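Local atomic coordinates of uncharacterized protein (Enterococcus faecalis, PDB entry 4OBI), a protein that is of unknown function but binds a zinc ion in a NusG domain II-like beta domain of a probably membrane-anchored protein. Residues K24-K29 and P33-K38; Y46-V51 and R57-N62. All coordinates share one frame; numbering follows the deposited sequence.

How the contacts relate
Contact 1 comes first along the chain and closes before contact 2 opens; their centres lie about 11 Å apart in one compact NusG domain II-like beta domain. Contact 1 joins the outermost strands of two antiparallel sheets, strand 21-28 of the four-stranded one and strand 34-40 of the three-stranded one. Contact 2 is the hairpin of strands 46-52 and 55-61, which completes the three-stranded sheet. Strands 34-40 and 46-52 are neighbours, so the contacts touch directly: Ile49 N lies 2.8 Å from Tyr37 O, and His34 NE2 lies 2.6 Å from Glu50 OE2. Contact 2 runs beside the zinc site, whereas Tyr37 of contact 1 is about 12 Å, side chain to side chain, from the zinc ligand Asp68.

Contact 1 (K24-K29 and P33-K38); sequences KVFDLK and PHYTYK
Two first torsions set the meeting of Phe26 and Tyr37: in Phe26, CG stands opposite the carbonyl carbon (chi1 -53°), and in Tyr37 it stands opposite the backbone N (chi1 173°). Each ring is thereby carried into the space between two beta sheets, whose outer strands 21-28 and 34-40 face each other in nearly antiparallel directions, 10.9 Å apart at the axes, too far for backbone pairing. The result is an edge-to-face (T-shaped) aromatic pair in which the edge of Phe26 addresses the face of Tyr37, with centroids 5.8 Å apart and planes at 74°. Phe26 CE1 also rests on Tyr37 CB at 4.0 Å. The aliphatic part of Lys24 crosses the Tyr37 ring at a slant: the bend at chi2 brings its CE to 3.8 Å from Tyr37 CE2, while its CG sits over a face of the Phe26 ring. Tyr35 reaches the Phe26 rim with its hydroxyl, OH lying near the ring plane 3.4 Å from Phe26 CD1. Leu16 of strand 12-18 touches both Phe26 and Tyr37, and Val51 touches Phe26 and Tyr35, so both sheets contribute to this partly buried cluster. A water at the Tyr35 ring edge, in its plane, joins the sheets by a polar route: it donates to Asp27 O at 2.7 Å and is hydrogen-bonded to Tyr35 OH at 2.9 Å.

Contact 2 (Y46-V51 and R57-N62); sequences YNLIEV and RVKEAN
Arg57 opens the pairing with Glu50 in an antiparallel beta hairpin, where the two backbones form a hydrogen-bonded pair, Glu50 N to Arg57 O and Arg57 N to Glu50 O. Their side chains run side by side into a salt bridge: Arg57 NE (2.7 Å) and NH2 (2.8 Å) both donate to Glu50 OE1, NH2 to its syn lone pair and NE from above the carboxylate plane. The other oxygen, OE2, is hydrogen-bonded to His34 NE2, so bonds at both oxygens probably hold the carboxylate's rotation; Trp73 packs on Glu50 and Arg57. Val58, in the non-hydrogen-bonded pair with Ile49, turns to the opposite face, where both side chains meet Ile91. Lys59 is the extra residue of a beta bulge; its N donates to Leu48 O at 2.7 Å, and its extended chain passes Glu50 OE1 with CD at 3.4 Å before a water links its NZ to Glu50 OE2. Glu60 O receives Leu48 N in a nearly straight bond (174°), while its carboxylate accepts Tyr46 OH at 2.6 Å through the anti lone pair of OE2. Ala61 pairs with Asn47, its CB 3.7 Å from Asn47 ND2; that amide is hydrogen-bonded to His87 and to the zinc ligand Asp68, so the hairpin probably helps position the metal site. At Asn62, CG sits between the backbone N and carbonyl carbon (chi1 64°), which returns the amide to the neighbouring strand, where OD1 accepts Tyr46 N at 2.9 Å.

Contact 1 (K24-K29 and P33-K38)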
ATOM      1  N   LYS A  24       9.016   1.997  -1.767  1.00 25.48           N
ATOM      2  CA  LYS A  24       9.131   0.710  -1.087  1.00 26.99           C
ATOM      3  C   LYS A  24       8.562  -0.417  -1.968  1.00 23.71           C
ATOM      4  O   LYS A  24       7.556  -0.230  -2.642  1.00 21.12           O
ATOM      5  CB  LYS A  24       8.357   0.769   0.240  1.00 31.26           C
ATOM      6  CG  LYS A  24       8.842  -0.174   1.323  1.00 38.84           C
ATOM      7  CD  LYS A  24      10.114   0.323   1.986  1.00 44.68           C
ATOM      8  CE  LYS A  24      10.383  -0.411   3.291  1.00 52.42           C
ATOM      9  NZ  LYS A  24      10.396  -1.894   3.129  1.00 58.06           N
ATOM     10  N   VAL A  25       9.209  -1.578  -1.953  1.00 23.60           N
ATOM     11  CA  VAL A  25       8.647  -2.786  -2.547  1.00 23.76           C
ATOM     12  C   VAL A  25       8.560  -3.826  -1.431  1.00 24.54           C
ATOM     13  O   VAL A  25       9.569  -4.123  -0.796  1.00 26.23           O
ATOM     14  CB  VAL A  25       9.507  -3.324  -3.707  1.00 25.37           C
ATOM     15  CG1 VAL A  25       8.921  -4.621  -4.261  1.00 26.23           C
ATOM     16  CG2 VAL A  25       9.623  -2.285  -4.818  1.00 24.86           C
ATOM     17  N   PHE A  26       7.356  -4.342  -1.190  1.00 23.43           N
ATOM     18  CA  PHE A  26       7.110  -5.321  -0.127  1.00 24.41           C
ATOM     19  C   PHE A  26       6.941  -6.708  -0.736  1.00 26.15           C
ATOM     20  O   PHE A  26       6.134  -6.901  -1.648  1.00 25.15           O
ATOM     21  CB  PHE A  26       5.829  -4.991   0.654  1.00 23.26           C
ATOM     22  CG  PHE A  26       5.766  -3.587   1.203  1.00 23.62           C
ATOM     23  CD1 PHE A  26       6.239  -3.297   2.479  1.00 25.25           C
ATOM     24  CD2 PHE A  26       5.195  -2.564   0.467  1.00 22.32           C
ATOM     25  CE1 PHE A  26       6.166  -2.013   2.997  1.00 24.33           C
ATOM     26  CE2 PHE A  26       5.117  -1.280   0.980  1.00 21.90           C
ATOM     27  CZ  PHE A  26       5.601  -1.002   2.243  1.00 22.64           C
ATOM     28  N   ASP A  27       7.683  -7.673  -0.209  1.00 28.92           N
ATOM     29  CA  ASP A  27       7.530  -9.051  -0.644  0.50 30.47           C
ATOM     30  C   ASP A  27       6.256  -9.601  -0.013  1.00 30.23           C
ATOM     31  O   ASP A  27       5.997  -9.400   1.170  1.00 31.44           O
ATOM     32  CB  ASP A  27       8.753  -9.878  -0.265  0.50 33.76           C
ATOM     33  CG  ASP A  27       9.996  -9.455  -1.031  0.50 34.87           C
ATOM     34  OD1 ASP A  27       9.886  -9.209  -2.254  0.50 34.48           O
ATOM     35  OD2 ASP A  27      11.077  -9.365  -0.410  0.50 36.64           O
ATOM     36  N   LEU A  28       5.434 -10.254  -0.824  1.00 29.60           N
ATOM     37  CA  LEU A  28       4.171 -10.799  -0.345  1.00 30.66           C
ATOM     38  C   LEU A  28       4.309 -12.312  -0.225  1.00 34.08           C
ATOM     39  O   LEU A  28       4.116 -13.034  -1.193  1.00 34.56           O
ATOM     40  CB  LEU A  28       3.028 -10.412  -1.288  1.00 28.82           C
ATOM     41  CG  LEU A  28       2.702  -8.914  -1.363  1.00 27.00           C
ATOM     42  CD1 LEU A  28       1.520  -8.674  -2.298  1.00 26.97           C
ATOM     43  CD2 LEU A  28       2.422  -8.328   0.013  1.00 26.19           C
ATOM     44  N   LYS A  29       4.681 -12.773   0.966  1.00 38.09           N
ATOM     45  CA  LYS A  29       4.925 -14.191   1.223  1.00 41.91           C
ATOM     46  C   LYS A  29       3.809 -14.769   2.090  1.00 43.77           C
ATOM     47  O   LYS A  29       3.488 -14.213   3.137  1.00 42.11           O
ATOM     48  CB  LYS A  29       6.275 -14.369   1.918  1.00 45.63           C
ATOM     49  N   PRO A  33       5.858 -12.273   7.442  1.00 44.23           N
ATOM     50  CA  PRO A  33       5.575 -11.460   8.619  1.00 44.69           C
ATOM     51  C   PRO A  33       4.423 -10.466   8.450  1.00 40.24           C
ATOM     52  O   PRO A  33       3.956 -10.203   7.334  1.00 36.40           O
ATOM     53  CB  PRO A  33       6.896 -10.714   8.858  1.00 46.26           C
ATOM     54  CG  PRO A  33       7.546 -10.667   7.523  1.00 45.50           C
ATOM     55  CD  PRO A  33       7.191 -11.982   6.885  1.00 44.97           C
ATOM     56  N   HIS A  34       3.980  -9.935   9.584  1.00 39.87           N
ATOM     57  CA  HIS A  34       2.881  -8.986   9.644  1.00 37.54           C
ATOM     58  C   HIS A  34       3.414  -7.733  10.334  1.00 36.95           C
ATOM     59  O   HIS A  34       3.914  -7.804  11.459  1.00 38.40           O
ATOM     60  CB  HIS A  34       1.709  -9.632  10.398  1.00 40.89           C
ATOM     61  CG  HIS A  34       0.618  -8.686  10.788  1.00 42.10           C
ATOM     62  ND1 HIS A  34      -0.019  -8.759  12.008  1.00 45.62           N
ATOM     63  CD2 HIS A  34       0.041  -7.659  10.124  1.00 40.23           C
ATOM     64  CE1 HIS A  34      -0.937  -7.812  12.081  1.00 45.70           C
ATOM     65  NE2 HIS A  34      -0.921  -7.130  10.949  1.00 40.99           N
ATOM     66  N   TYR A  35       3.344  -6.597   9.640  1.00 33.82           N
ATOM     67  CA  TYR A  35       3.947  -5.353  10.124  1.00 33.47           C
ATOM     68  C   TYR A  35       3.293  -4.149   9.482  1.00 31.32           C
ATOM     69  O   TYR A  35       2.559  -4.284   8.498  1.00 29.32           O
ATOM     70  CB  TYR A  35       5.449  -5.333   9.828  1.00 34.30           C
ATOM     71  CG  TYR A  35       5.786  -5.532   8.364  1.00 32.82           C
ATOM     72  CD1 TYR A  35       5.916  -6.810   7.828  1.00 32.94           C
ATOM     73  CD2 TYR A  35       5.967  -4.443   7.510  1.00 31.64           C
ATOM     74  CE1 TYR A  35       6.219  -7.001   6.487  1.00 32.57           C
ATOM     75  CE2 TYR A  35       6.276  -4.626   6.168  1.00 30.85           C
ATOM     76  CZ  TYR A  35       6.405  -5.904   5.664  1.00 31.74           C
ATOM     77  OH  TYR A  35       6.707  -6.100   4.338  1.00 33.17           O
ATOM     78  N   THR A  36       3.572  -2.972  10.039  1.00 31.16           N
ATOM     79  CA  THR A  36       3.089  -1.720   9.477  1.00 28.59           C
ATOM     80  C   THR A  36       4.258  -0.881   8.995  1.00 27.96           C
ATOM     81  O   THR A  36       5.373  -0.972   9.530  1.00 28.59           O
ATOM     82  CB  THR A  36       2.246  -0.897  10.485  1.00 29.70           C
ATOM     83  OG1 THR A  36       2.999  -0.646  11.686  1.00 30.23           O
ATOM     84  CG2 THR A  36       0.971  -1.651  10.843  1.00 31.05           C
ATOM     85  N   TYR A  37       3.986  -0.078   7.975  1.00 26.52           N
ATOM     86  CA  TYR A  37       4.935   0.892   7.442  1.00 26.89           C
ATOM     87  C   TYR A  37       4.197   2.218   7.252  1.00 25.13           C
ATOM     88  O   TYR A  37       3.212   2.293   6.525  1.00 23.71           O
ATOM     89  CB  TYR A  37       5.492   0.410   6.096  1.00 26.63           C
ATOM     90  CG  TYR A  37       6.349   1.445   5.397  1.00 27.39           C
ATOM     91  CD1 TYR A  37       5.781   2.399   4.558  1.00 26.47           C
ATOM     92  CD2 TYR A  37       7.725   1.464   5.581  1.00 31.12           C
ATOM     93  CE1 TYR A  37       6.563   3.357   3.920  1.00 27.75           C
ATOM     94  CE2 TYR A  37       8.516   2.411   4.950  1.00 33.32           C
ATOM     95  CZ  TYR A  37       7.932   3.353   4.120  1.00 31.06           C
ATOM     96  OH  TYR A  37       8.732   4.287   3.505  1.00 32.11           O
ATOM     97  N   LYS A  38       4.687   3.266   7.905  1.00 24.85           N
ATOM     98  CA  LYS A  38       4.033   4.561   7.846  1.00 25.12           C
ATOM     99  C   LYS A  38       4.673   5.468   6.795  1.00 24.15           C
ATOM    100  O   LYS A  38       5.863   5.789   6.878  1.00 25.43           O
ATOM    101  CB  LYS A  38       4.091   5.248   9.203  1.00 27.62           C
ATOM    102  CG  LYS A  38       3.381   6.593   9.233  1.00 29.04           C
ATOM    103  CD  LYS A  38       3.219   7.118  10.649  1.00 32.30           C
ATOM    104  CE  LYS A  38       4.552   7.516  11.258  1.00 34.80           C
ATOM    105  NZ  LYS A  38       4.470   7.661  12.734  1.00 38.78           N
TER
HETATM  106  O   HOH W   1       6.856  -8.910   3.714  1.00 36.33           O

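Contact 2 (Y46-V51 and R57-N62)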
ATOM      1  N   TYR A  46      -0.605  11.455   5.846  1.00 24.43           N
ATOM      2  CA  TYR A  46      -0.065  10.134   6.106  1.00 23.47           C
ATOM      3  C   TYR A  46      -0.995   9.013   5.680  1.00 21.45           C
ATOM      4  O   TYR A  46      -2.211   9.193   5.561  1.00 20.04           O
ATOM      5  CB  TYR A  46       0.312   9.973   7.584  1.00 26.18           C
ATOM      6  CG  TYR A  46      -0.829   9.609   8.501  1.00 27.12           C
ATOM      7  CD1 TYR A  46      -1.643  10.591   9.035  1.00 30.13           C
ATOM      8  CD2 TYR A  46      -1.081   8.287   8.847  1.00 27.03           C
ATOM      9  CE1 TYR A  46      -2.691  10.270   9.885  1.00 32.83           C
ATOM     10  CE2 TYR A  46      -2.129   7.950   9.689  1.00 29.10           C
ATOM     11  CZ  TYR A  46      -2.937   8.947  10.203  1.00 32.58           C
ATOM     12  OH  TYR A  46      -3.984   8.634  11.051  1.00 36.40           O
ATOM     13  N   ASN A  47      -0.378   7.863   5.424  1.00 20.01           N
ATOM     14  CA  ASN A  47      -1.059   6.623   5.128  1.00 19.13           C
ATOM     15  C   ASN A  47      -0.263   5.532   5.796  1.00 19.78           C
ATOM     16  O   ASN A  47       0.962   5.464   5.634  1.00 20.33           O
ATOM     17  CB  ASN A  47      -1.091   6.339   3.636  1.00 19.17           C
ATOM     18  CG  ASN A  47      -1.720   7.455   2.850  1.00 18.49           C
ATOM     19  OD1 ASN A  47      -1.106   8.491   2.638  1.00 19.84           O
ATOM     20  ND2 ASN A  47      -2.947   7.246   2.403  1.00 18.67           N
ATOM     21  N   LEU A  48      -0.951   4.696   6.556  1.00 20.81           N
ATOM     22  CA  LEU A  48      -0.308   3.598   7.252  1.00 22.02           C
ATOM     23  C   LEU A  48      -0.539   2.305   6.485  1.00 22.44           C
ATOM     24  O   LEU A  48      -1.669   1.837   6.368  1.00 21.49           O
ATOM     25  CB  LEU A  48      -0.843   3.488   8.676  1.00 24.13           C
ATOM     26  CG  LEU A  48      -0.154   2.447   9.552  1.00 26.07           C
ATOM     27  CD1 LEU A  48       1.305   2.817   9.786  1.00 26.94           C
ATOM     28  CD2 LEU A  48      -0.899   2.315  10.869  1.00 28.12           C
ATOM     29  N   ILE A  49       0.546   1.737   5.964  1.00 22.91           N
ATOM     30  CA  ILE A  49       0.490   0.492   5.211  1.00 23.82           C
ATOM     31  C   ILE A  49       0.601  -0.679   6.195  1.00 24.84           C
ATOM     32  O   ILE A  49       1.380  -0.636   7.162  1.00 26.67           O
ATOM     33  CB  ILE A  49       1.607   0.429   4.131  1.00 24.30           C
ATOM     34  CG1 ILE A  49       1.280   1.337   2.930  1.00 24.79           C
ATOM     35  CG2 ILE A  49       1.804  -0.982   3.616  1.00 24.35           C
ATOM     36  CD1 ILE A  49       1.135   2.803   3.236  1.00 25.77           C
ATOM     37  N   GLU A  50      -0.197  -1.716   5.959  1.00 23.42           N
ATOM     38  CA  GLU A  50      -0.123  -2.940   6.744  1.00 24.87           C
ATOM     39  C   GLU A  50       0.079  -4.114   5.804  1.00 24.91           C
ATOM     40  O   GLU A  50      -0.714  -4.323   4.895  1.00 23.86           O
ATOM     41  CB  GLU A  50      -1.399  -3.139   7.546  1.00 25.72           C
ATOM     42  CG  GLU A  50      -1.333  -4.293   8.537  1.00 28.03           C
ATOM     43  CD  GLU A  50      -2.651  -4.534   9.239  1.00 29.93           C
ATOM     44  OE1 GLU A  50      -3.624  -3.812   8.959  1.00 29.09           O
ATOM     45  OE2 GLU A  50      -2.723  -5.456  10.075  1.00 32.72           O
ATOM     46  N   VAL A  51       1.151  -4.864   6.026  1.00 25.56           N
ATOM     47  CA  VAL A  51       1.393  -6.095   5.306  1.00 26.52           C
ATOM     48  C   VAL A  51       1.093  -7.254   6.253  1.00 28.73           C
ATOM     49  O   VAL A  51       1.554  -7.269   7.385  1.00 30.50           O
ATOM     50  CB  VAL A  51       2.844  -6.189   4.807  1.00 28.27           C
ATOM     51  CG1 VAL A  51       3.094  -7.546   4.157  1.00 30.65           C
ATOM     52  CG2 VAL A  51       3.152  -5.043   3.852  1.00 27.59           C
ATOM     53  N   ARG A  57      -2.635  -3.686   2.743  1.00 20.56           N
ATOM     54  CA  ARG A  57      -3.662  -2.642   2.739  1.00 19.20           C
ATOM     55  C   ARG A  57      -3.133  -1.348   3.314  1.00 19.52           C
ATOM     56  O   ARG A  57      -2.039  -1.307   3.878  1.00 19.95           O
ATOM     57  CB  ARG A  57      -4.880  -3.091   3.553  1.00 20.22           C
ATOM     58  CG  ARG A  57      -4.639  -3.214   5.057  1.00 22.01           C
ATOM     59  CD  ARG A  57      -5.939  -3.417   5.825  1.00 23.79           C
ATOM     60  NE  ARG A  57      -5.704  -3.632   7.250  1.00 25.84           N
ATOM     61  CZ  ARG A  57      -6.652  -3.946   8.132  1.00 29.10           C
ATOM     62  NH1 ARG A  57      -7.920  -4.061   7.749  1.00 29.31           N
ATOM     63  NH2 ARG A  57      -6.332  -4.149   9.409  1.00 30.70           N
ATOM     64  N   VAL A  58      -3.922  -0.291   3.150  1.00 18.86           N
ATOM     65  CA  VAL A  58      -3.759   0.919   3.940  1.00 19.73           C
ATOM     66  C   VAL A  58      -4.696   0.772   5.135  1.00 21.16           C
ATOM     67  O   VAL A  58      -5.912   0.689   4.972  1.00 21.75           O
ATOM     68  CB  VAL A  58      -4.084   2.188   3.135  1.00 19.05           C
ATOM     69  CG1 VAL A  58      -3.969   3.421   4.024  1.00 19.42           C
ATOM     70  CG2 VAL A  58      -3.155   2.304   1.929  1.00 19.88           C
ATOM     71  N   LYS A  59      -4.111   0.683   6.325  1.00 23.21           N
ATOM     72  CA  LYS A  59      -4.858   0.463   7.565  1.00 24.50           C
ATOM     73  C   LYS A  59      -5.524   1.737   8.079  1.00 23.85           C
ATOM     74  O   LYS A  59      -6.597   1.696   8.683  1.00 24.14           O
ATOM     75  CB  LYS A  59      -3.913  -0.075   8.645  1.00 26.49           C
ATOM     76  CG  LYS A  59      -4.602  -0.411   9.955  1.00 29.77           C
ATOM     77  CD  LYS A  59      -3.651  -1.092  10.916  1.00 31.34           C
ATOM     78  CE  LYS A  59      -4.311  -1.310  12.262  1.00 34.80           C
ATOM     79  NZ  LYS A  59      -3.372  -1.987  13.191  1.00 36.12           N
ATOM     80  N   GLU A  60      -4.865   2.864   7.848  1.00 22.34           N
ATOM     81  CA  GLU A  60      -5.236   4.117   8.463  1.00 23.93           C
ATOM     82  C   GLU A  60      -4.678   5.241   7.602  1.00 22.54           C
ATOM     83  O   GLU A  60      -3.622   5.080   6.980  1.00 21.48           O
ATOM     84  CB  GLU A  60      -4.655   4.169   9.887  1.00 27.26           C
ATOM     85  CG  GLU A  60      -5.016   5.399  10.701  1.00 30.19           C
ATOM     86  CD  GLU A  60      -4.328   5.423  12.060  1.00 32.38           C
ATOM     87  OE1 GLU A  60      -4.237   4.359  12.710  1.00 33.39           O
ATOM     88  OE2 GLU A  60      -3.891   6.516  12.486  1.00 33.84           O
ATOM     89  N   ALA A  61      -5.384   6.370   7.557  1.00 22.79           N
ATOM     90  CA  ALA A  61      -4.935   7.550   6.810  1.00 22.56           C
ATOM     91  C   ALA A  61      -5.684   8.798   7.267  1.00 23.04           C
ATOM     92  O   ALA A  61      -6.675   8.684   7.985  1.00 23.52           O
ATOM     93  CB  ALA A  61      -5.141   7.337   5.319  1.00 21.97           C
ATOM     94  N   ASN A  62      -5.216   9.978   6.856  1.00 23.10           N
ATOM     95  CA  ASN A  62      -5.900  11.246   7.188  1.00 24.02           C
ATOM     96  C   ASN A  62      -6.277  12.080   5.968  1.00 23.69           C
ATOM     97  O   ASN A  62      -6.415  13.297   6.057  1.00 24.55           O
ATOM     98  CB  ASN A  62      -5.075  12.092   8.154  1.00 25.57           C
ATOM     99  CG  ASN A  62      -3.755  12.544   7.561  1.00 25.50           C
ATOM    100  OD1 ASN A  62      -3.371  12.142   6.458  1.00 22.99           O
ATOM    101  ND2 ASN A  62      -3.045  13.379   8.302  1.00 26.75           N
TER
HETATM  102  O   HOH W   2      -4.033  -4.498  12.421  1.00 45.36           O